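Intracellular growth locus, subunit C (Francisella tularensis subsp. tularensis, PDB 2QWU) is a product of the Francisella pathogenicity island, linked to growth inside host cells and probably an Hcp-like tube component of its type VI secretion system. Local coordinates at residues I43-L48 against I103-V107; A153-S157 against I180-T184; V93-S97 against K170-R174. The protein carries 2 engineered substitutions. The contacts are given in a common frame with arbitrary orientation. Numbering follows the deposited sequence.

Contact 1: residues I43-L48 against I103-V107; sequences IAGEKL and IEEKV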
loop_
_atom_site.group_PDB
_atom_site.type_symbol
_atom_site.label_atom_id
_atom_site.label_comp_id
_atom_site.label_asym_id
_atom_site.label_seq_id
_atom_site.Cartn_x
_atom_site.Cartn_y
_atom_site.Cartn_z
ATOM N N ILE A 43 -5.040 9.215 6.513
ATOM C CA ILE A 43 -5.806 9.615 5.333
ATOM C C ILE A 43 -6.625 10.875 5.639
ATOM O O ILE A 43 -7.487 10.850 6.528
ATOM C CB ILE A 43 -6.797 8.497 4.890
ATOM C CG1 ILE A 43 -6.021 7.255 4.438
ATOM C CG2 ILE A 43 -7.641 8.991 3.684
ATOM C CD1 ILE A 43 -6.923 6.057 4.179
ATOM N N ALA A 44 -6.360 11.944 4.888
ATOM C CA ALA A 44 -7.079 13.214 5.067
ATOM C C ALA A 44 -7.005 13.599 6.556
ATOM O O ALA A 44 -7.966 14.101 7.147
ATOM C CB ALA A 44 -8.539 13.047 4.609
ATOM N N GLY A 45 -5.849 13.339 7.155
ATOM C CA GLY A 45 -5.633 13.662 8.551
ATOM C C GLY A 45 -6.149 12.656 9.565
ATOM O O GLY A 45 -5.905 12.812 10.779
ATOM N N GLU A 46 -6.857 11.623 9.119
ATOM C CA GLU A 46 -7.366 10.642 10.076
ATOM C C GLU A 46 -6.333 9.543 10.193
ATOM O O GLU A 46 -5.928 8.954 9.192
ATOM C CB GLU A 46 -8.707 10.072 9.608
ATOM C CG GLU A 46 -9.751 11.144 9.314
ATOM C CD GLU A 46 -10.158 11.950 10.549
ATOM O OE1 GLU A 46 -10.542 13.136 10.372
ATOM O OE2 GLU A 46 -10.124 11.404 11.685
ATOM N N LYS A 47 -5.883 9.300 11.414
ATOM C CA LYS A 47 -4.890 8.257 11.710
ATOM C C LYS A 47 -5.570 6.898 11.906
ATOM O O LYS A 47 -6.478 6.758 12.736
ATOM C CB LYS A 47 -4.121 8.632 12.986
ATOM C CG LYS A 47 -3.151 9.739 12.751
ATOM C CD LYS A 47 -2.507 10.328 14.034
ATOM C CE LYS A 47 -1.913 11.720 13.712
ATOM N NZ LYS A 47 -0.887 12.190 14.721
ATOM N N LEU A 48 -5.158 5.887 11.147
ATOM C CA LEU A 48 -5.770 4.576 11.335
ATOM C C LEU A 48 -5.060 3.892 12.511
ATOM O O LEU A 48 -3.857 4.041 12.671
ATOM C CB LEU A 48 -5.620 3.709 10.066
ATOM C CG LEU A 48 -6.526 3.836 8.819
ATOM C CD1 LEU A 48 -7.924 3.227 9.083
ATOM C CD2 LEU A 48 -6.643 5.295 8.393
ATOM N N ILE A 103 -14.361 8.431 7.438
ATOM C CA ILE A 103 -13.210 8.658 6.588
ATOM C C ILE A 103 -13.713 9.152 5.221
ATOM O O ILE A 103 -13.165 10.066 4.612
ATOM C CB ILE A 103 -12.387 7.354 6.390
ATOM C CG1 ILE A 103 -11.772 6.965 7.727
ATOM C CG2 ILE A 103 -11.346 7.559 5.327
ATOM C CD1 ILE A 103 -11.005 5.643 7.674
ATOM N N GLU A 104 -14.787 8.554 4.737
ATOM C CA GLU A 104 -15.283 8.942 3.430
ATOM C C GLU A 104 -15.676 10.412 3.411
ATOM O O GLU A 104 -15.394 11.155 2.442
ATOM C CB GLU A 104 -16.496 8.086 3.039
ATOM C CG GLU A 104 -16.228 6.628 2.760
ATOM C CD GLU A 104 -17.537 5.818 2.561
ATOM O OE1 GLU A 104 -18.624 6.219 3.090
ATOM O OE2 GLU A 104 -17.487 4.759 1.904
ATOM N N GLU A 105 -16.352 10.822 4.479
ATOM C CA GLU A 105 -16.792 12.228 4.589
ATOM C C GLU A 105 -15.650 13.205 4.705
ATOM O O GLU A 105 -15.711 14.307 4.180
ATOM C CB GLU A 105 -17.733 12.405 5.807
ATOM C CG GLU A 105 -19.113 11.797 5.579
ATOM C CD GLU A 105 -19.989 11.857 6.820
ATOM O OE1 GLU A 105 -19.552 12.489 7.822
ATOM O OE2 GLU A 105 -21.087 11.257 6.810
ATOM N N LYS A 106 -14.618 12.826 5.444
ATOM C CA LYS A 106 -13.463 13.692 5.610
ATOM C C LYS A 106 -12.722 13.841 4.285
ATOM O O LYS A 106 -12.315 14.934 3.908
ATOM C CB LYS A 106 -12.534 13.111 6.682
ATOM C CG LYS A 106 -11.342 14.005 6.989
ATOM C CD LYS A 106 -11.802 15.324 7.664
ATOM C CE LYS A 106 -10.618 16.247 7.984
ATOM N NZ LYS A 106 -9.737 15.588 9.021
ATOM N N VAL A 107 -12.570 12.737 3.556
ATOM C CA VAL A 107 -11.890 12.807 2.278
ATOM C C VAL A 107 -12.626 13.721 1.299
ATOM O O VAL A 107 -12.024 14.619 0.713
ATOM C CB VAL A 107 -11.697 11.368 1.673
ATOM C CG1 VAL A 107 -11.245 11.482 0.231
ATOM C CG2 VAL A 107 -10.692 10.583 2.526
#

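Contact 2: residues A153-S157 against I180-T184; sequences AKAFS and IDGLT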
loop_
_atom_site.group_PDB
_atom_site.type_symbol
_atom_site.label_atom_id
_atom_site.label_comp_id
_atom_site.label_asym_id
_atom_site.label_seq_id
_atom_site.Cartn_x
_atom_site.Cartn_y
_atom_site.Cartn_z
ATOM N N ALA A 153 -9.517 16.963 -8.218
ATOM C CA ALA A 153 -10.764 16.389 -7.757
ATOM C C ALA A 153 -11.397 15.555 -8.845
ATOM O O ALA A 153 -11.973 14.491 -8.582
ATOM C CB ALA A 153 -11.737 17.490 -7.324
ATOM N N LYS A 154 -11.293 16.018 -10.085
ATOM C CA LYS A 154 -11.920 15.255 -11.156
ATOM C C LYS A 154 -11.290 13.898 -11.455
ATOM O O LYS A 154 -11.994 12.937 -11.807
ATOM C CB LYS A 154 -11.982 16.108 -12.422
ATOM C CG LYS A 154 -13.342 16.738 -12.600
ATOM C CD LYS A 154 -13.233 18.071 -13.308
ATOM C CE LYS A 154 -14.605 18.735 -13.473
ATOM N NZ LYS A 154 -14.439 20.021 -14.204
ATOM N N ALA A 155 -9.972 13.807 -11.305
ATOM C CA ALA A 155 -9.258 12.555 -11.588
ATOM C C ALA A 155 -9.376 11.530 -10.430
ATOM O O ALA A 155 -9.249 10.319 -10.625
ATOM C CB ALA A 155 -7.761 12.864 -11.834
ATOM N N PHE A 156 -9.641 12.039 -9.241
ATOM C CA PHE A 156 -9.710 11.234 -8.026
ATOM C C PHE A 156 -10.952 10.395 -7.822
ATOM O O PHE A 156 -12.079 10.800 -8.183
ATOM C CB PHE A 156 -9.527 12.173 -6.834
ATOM C CG PHE A 156 -9.492 11.480 -5.535
ATOM C CD1 PHE A 156 -8.286 11.003 -5.035
ATOM C CD2 PHE A 156 -10.656 11.371 -4.759
ATOM C CE1 PHE A 156 -8.244 10.440 -3.771
ATOM C CE2 PHE A 156 -10.612 10.795 -3.482
ATOM C CZ PHE A 156 -9.411 10.340 -2.997
ATOM N N SER A 157 -10.753 9.192 -7.290
ATOM C CA SER A 157 -11.863 8.295 -6.999
ATOM C C SER A 157 -11.531 7.489 -5.743
ATOM O O SER A 157 -10.386 7.130 -5.549
ATOM C CB SER A 157 -12.088 7.354 -8.179
ATOM O OG SER A 157 -13.200 6.529 -7.946
ATOM N N ILE A 180 -8.241 3.536 -4.150
ATOM C CA ILE A 180 -8.071 4.954 -4.462
ATOM C C ILE A 180 -7.411 5.083 -5.816
ATOM O O ILE A 180 -6.438 4.375 -6.114
ATOM C CB ILE A 180 -7.150 5.651 -3.423
ATOM C CG1 ILE A 180 -7.526 5.167 -2.020
ATOM C CG2 ILE A 180 -7.304 7.185 -3.563
ATOM C CD1 ILE A 180 -6.538 5.647 -0.945
ATOM N N ASP A 181 -7.935 5.986 -6.656
ATOM C CA ASP A 181 -7.365 6.177 -7.998
ATOM C C ASP A 181 -7.138 7.678 -8.188
ATOM O O ASP A 181 -7.675 8.486 -7.451
ATOM C CB ASP A 181 -8.352 5.704 -9.100
ATOM C CG ASP A 181 -8.671 4.206 -9.035
ATOM O OD1 ASP A 181 -7.790 3.346 -9.355
ATOM O OD2 ASP A 181 -9.831 3.882 -8.661
ATOM N N GLY A 182 -6.306 8.023 -9.163
ATOM C CA GLY A 182 -6.010 9.414 -9.495
ATOM C C GLY A 182 -5.117 10.154 -8.509
ATOM O O GLY A 182 -5.340 11.341 -8.209
ATOM N N LEU A 183 -4.125 9.455 -7.975
ATOM C CA LEU A 183 -3.211 10.037 -7.011
ATOM C C LEU A 183 -1.876 10.295 -7.695
ATOM O O LEU A 183 -1.623 9.802 -8.760
ATOM C CB LEU A 183 -2.962 9.026 -5.867
ATOM C CG LEU A 183 -4.125 8.692 -4.933
ATOM C CD1 LEU A 183 -3.747 7.504 -3.988
ATOM C CD2 LEU A 183 -4.453 9.951 -4.117
ATOM N N THR A 184 -1.044 11.113 -7.084
ATOM C CA THR A 184 0.305 11.306 -7.602
ATOM C C THR A 184 1.147 11.549 -6.339
ATOM O O THR A 184 0.654 11.376 -5.236
ATOM C CB THR A 184 0.381 12.483 -8.586
ATOM O OG1 THR A 184 1.723 12.560 -9.094
ATOM C CG2 THR A 184 0.031 13.788 -7.900
#

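Contact 3: residues V93-S97 against K170-R174; sequences VLIKS and KDGMR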
loop_
_atom_site.group_PDB
_atom_site.type_symbol
_atom_site.label_atom_id
_atom_site.label_comp_id
_atom_site.label_asym_id
_atom_site.label_seq_id
_atom_site.Cartn_x
_atom_site.Cartn_y
_atom_site.Cartn_z
ATOM N N VAL A 93 -7.918 -2.301 5.597
ATOM C CA VAL A 93 -7.860 -1.805 6.961
ATOM C C VAL A 93 -8.895 -2.519 7.815
ATOM O O VAL A 93 -9.877 -3.066 7.310
ATOM C CB VAL A 93 -8.078 -0.267 7.033
ATOM C CG1 VAL A 93 -6.994 0.442 6.194
ATOM C CG2 VAL A 93 -9.492 0.100 6.468
ATOM N N LEU A 94 -8.659 -2.553 9.119
ATOM C CA LEU A 94 -9.648 -3.200 10.016
ATOM C C LEU A 94 -10.328 -2.055 10.802
ATOM O O LEU A 94 -9.702 -1.393 11.640
ATOM C CB LEU A 94 -8.937 -4.187 10.946
ATOM C CG LEU A 94 -9.852 -5.012 11.837
ATOM C CD1 LEU A 94 -10.791 -5.932 11.045
ATOM C CD2 LEU A 94 -8.832 -5.829 12.723
ATOM N N ILE A 95 -11.597 -1.775 10.484
ATOM C CA ILE A 95 -12.308 -0.644 11.111
ATOM C C ILE A 95 -13.776 -0.946 11.336
ATOM O O ILE A 95 -14.341 -1.866 10.726
ATOM C CB ILE A 95 -12.253 0.623 10.193
ATOM C CG1 ILE A 95 -12.832 0.288 8.797
ATOM C CG2 ILE A 95 -10.787 1.102 10.047
ATOM C CD1 ILE A 95 -12.894 1.473 7.817
ATOM N N LYS A 96 -14.391 -0.139 12.199
ATOM C CA LYS A 96 -15.829 -0.258 12.453
ATOM C C LYS A 96 -16.552 0.473 11.309
ATOM O O LYS A 96 -15.993 1.350 10.647
ATOM C CB LYS A 96 -16.175 0.384 13.809
ATOM C CG LYS A 96 -15.505 -0.358 14.971
ATOM C CD LYS A 96 -15.765 0.293 16.322
ATOM C CE LYS A 96 -17.233 0.312 16.579
ATOM N NZ LYS A 96 -17.582 0.485 18.030
ATOM N N SER A 97 -17.801 0.109 11.092
ATOM C CA SER A 97 -18.630 0.680 10.052
ATOM C C SER A 97 -18.741 2.193 10.177
ATOM O O SER A 97 -18.723 2.911 9.177
ATOM C CB SER A 97 -20.028 0.045 10.138
ATOM O OG SER A 97 -19.910 -1.339 10.434
ATOM N N LYS A 170 -14.290 -9.119 17.685
ATOM C CA LYS A 170 -15.145 -9.065 18.878
ATOM C C LYS A 170 -15.583 -7.643 19.176
ATOM O O LYS A 170 -16.589 -7.453 19.869
ATOM C CB LYS A 170 -14.446 -9.700 20.115
ATOM C CG LYS A 170 -14.046 -11.158 19.942
ATOM C CD LYS A 170 -15.127 -12.061 19.285
ATOM C CE LYS A 170 -14.674 -13.523 19.208
ATOM N NZ LYS A 170 -15.755 -14.543 19.020
ATOM N N ASP A 171 -14.859 -6.628 18.668
ATOM C CA ASP A 171 -15.292 -5.247 18.885
ATOM C C ASP A 171 -15.984 -4.552 17.673
ATOM O O ASP A 171 -16.109 -3.314 17.621
ATOM C CB ASP A 171 -14.190 -4.357 19.457
ATOM C CG ASP A 171 -12.909 -4.378 18.644
ATOM O OD1 ASP A 171 -12.802 -5.103 17.622
ATOM O OD2 ASP A 171 -11.989 -3.647 19.058
ATOM N N GLY A 172 -16.457 -5.376 16.739
ATOM C CA GLY A 172 -17.250 -4.874 15.631
ATOM C C GLY A 172 -16.514 -4.386 14.411
ATOM O O GLY A 172 -17.102 -3.700 13.593
HETATM N N MSE A 173 -15.254 -4.762 14.253
HETATM C CA MSE A 173 -14.523 -4.256 13.080
HETATM C C MSE A 173 -14.481 -5.283 11.963
HETATM O O MSE A 173 -14.401 -6.484 12.222
HETATM C CB MSE A 173 -13.080 -3.873 13.470
HETATM C CG MSE A 173 -13.032 -2.755 14.512
HETATM SE SE MSE A 173 -11.348 -2.205 14.910
HETATM C CE MSE A 173 -10.622 -3.690 15.441
ATOM N N ARG A 174 -14.510 -4.804 10.719
ATOM C CA ARG A 174 -14.411 -5.691 9.577
ATOM C C ARG A 174 -13.230 -5.273 8.701
ATOM O O ARG A 174 -12.800 -4.122 8.739
ATOM C CB ARG A 174 -15.668 -5.625 8.730
ATOM C CG ARG A 174 -16.843 -6.453 9.322
ATOM C CD ARG A 174 -18.121 -6.146 8.534
ATOM N NE ARG A 174 -19.227 -6.944 9.041
ATOM C CZ ARG A 174 -19.908 -6.674 10.154
ATOM N NH1 ARG A 174 -19.621 -5.602 10.894
ATOM N NH2 ARG A 174 -20.877 -7.510 10.549
HETATM O O HOH W 1 -17.495 -3.389 10.640
HETATM O O HOH W 2 -18.909 -1.672 13.514
#

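Contact 1: residues I43-L48 against I103-V107
Two hydrogen bonds from one lysine make up the polar part. Lys106 NZ lies 3.0 Å from Ala44 O and 2.9 Å from Glu46 OE1, the latter also a salt bridge, so the ammonium group binds a backbone carbonyl and a carboxylate from the same tight bend. That bend is a type I' turn from Ile43 to Glu46, the two-residue loop of a beta hairpin between strands 37-43 and 46-47. It is closed by Ile43 N to Glu46 O and Glu46 N to Ile43 O, both 2.8 Å, and Ala44 and Gly45 take the positive phi values it requires. The hairpin tip rests against helix 97-114. Apolar contacts form the other part: Ile43 CG2 is 3.6 Å from Val107 CG2 and 4.3 Å from Ile103 CG2, while Ala44 CB is 3.9 Å from Val107 CG2. Beyond the turn, Leu48 CD1 approaches Ile103 CD1 at 4.2 Å. Ile103 also reaches Ile160 of strand 157-162, and Val107 touches Phe156.

Contact 2: residues A153-S157 against I180-T184
Phe156 packs its ring against the side chains of Ile180 and Leu183, with CE1 3.4 Å from Ile180 CG2 and 3.8 Å from Leu183 CD2, the leucine methyl lying at the ring edge. Val107 and Leu111 of helix 97-114 also touch this ring, so it fills space between helix and sheet. Next to it the backbones join: Ser157 and Asp181 form an antiparallel hydrogen-bonded pair, with Ser157 N to Asp181 O at 3.2 Å and Asp181 N to Ser157 O at 2.9 Å. Here strand 157-162 begins beside strand 173-184, which turns a corner at Gly182. From the corner on, this edge has a different neighbour, Gly182 and Thr184 bonding to the backbone of Ile151 and Tyr149, while strand 86-96 stays paired with both parts, so the antiparallel sheet forks here. Gly182 has positive phi and passes close to the other segment, its CA 3.5 Å from Ala155 O in a CA-H...O contact. A beta carbon there would run into that same carbonyl.

Contact 3: residues V93-S97 against K170-R174
Leu94 and Met173, the latter present as selenomethionine, pack side by side, each placed by its rotamer. Leu94 (t, p) brings CG to 3.8 Å from Met173 CB, and Leu94 CD1 lies 3.4 Å from the carbonyl carbon Arg174 C. Met173 is m at chi1, t at chi2 and m at chi3, and the final bend leaves SE 3.7 Å from Leu94 O. Two residues after Leu94, Lys96 runs m, t, then p at chi3; its CG lies 3.5 Å from Met173 CG and its CD 3.8 Å from Asp171 O. Arg174 is m at chi1, extended (t, t) at chi2 and chi3, then turned at chi4 (78°). Its NE forms a salt bridge with Glu164, and its NH1 donates to water 1 at 3.1 Å. The same water donates to Gly172 O at 3.0 Å and is hydrogen-bonded to Ser97 OG at 3.2 Å. Water 2 accepts from Ser97 N at 3.2 Å and donates to Gly172 O at 2.7 Å. Ile95 shares a sheet face with Arg174, and their backbones are joined by Ile95 N to Arg174 O at 3.2 Å and Arg174 N to Ile95 O at 2.9 Å. This antiparallel strand pairing ends at a strand-to-helix junction, with Lys96 as the N-cap of helix 97-114 and water bridging the helix start to the loop before strand 173-184.

All three contacts reach the same branched antiparallel sheet. Contacts 2 and 3 both use strand 173-184, contact 3 at its start and contact 2 at its end; their centres are 26 Å apart and their nearest atoms about 9 Å. Contact 1 has its centre 15 Å from that of contact 2 and 16 Å from that of contact 3, and touches both: Val107 packs on Phe156, and Leu48 on Ile95 and Val93. Helix 97-114 directly follows strand 86-96, linking contacts 3 and 1. Along the chain, contact 1 closes before contact 2 opens, whereas contact 3 crosses both; the interleaved segments thus tie helix 97-114 and the strands beside it into one part of the sheet.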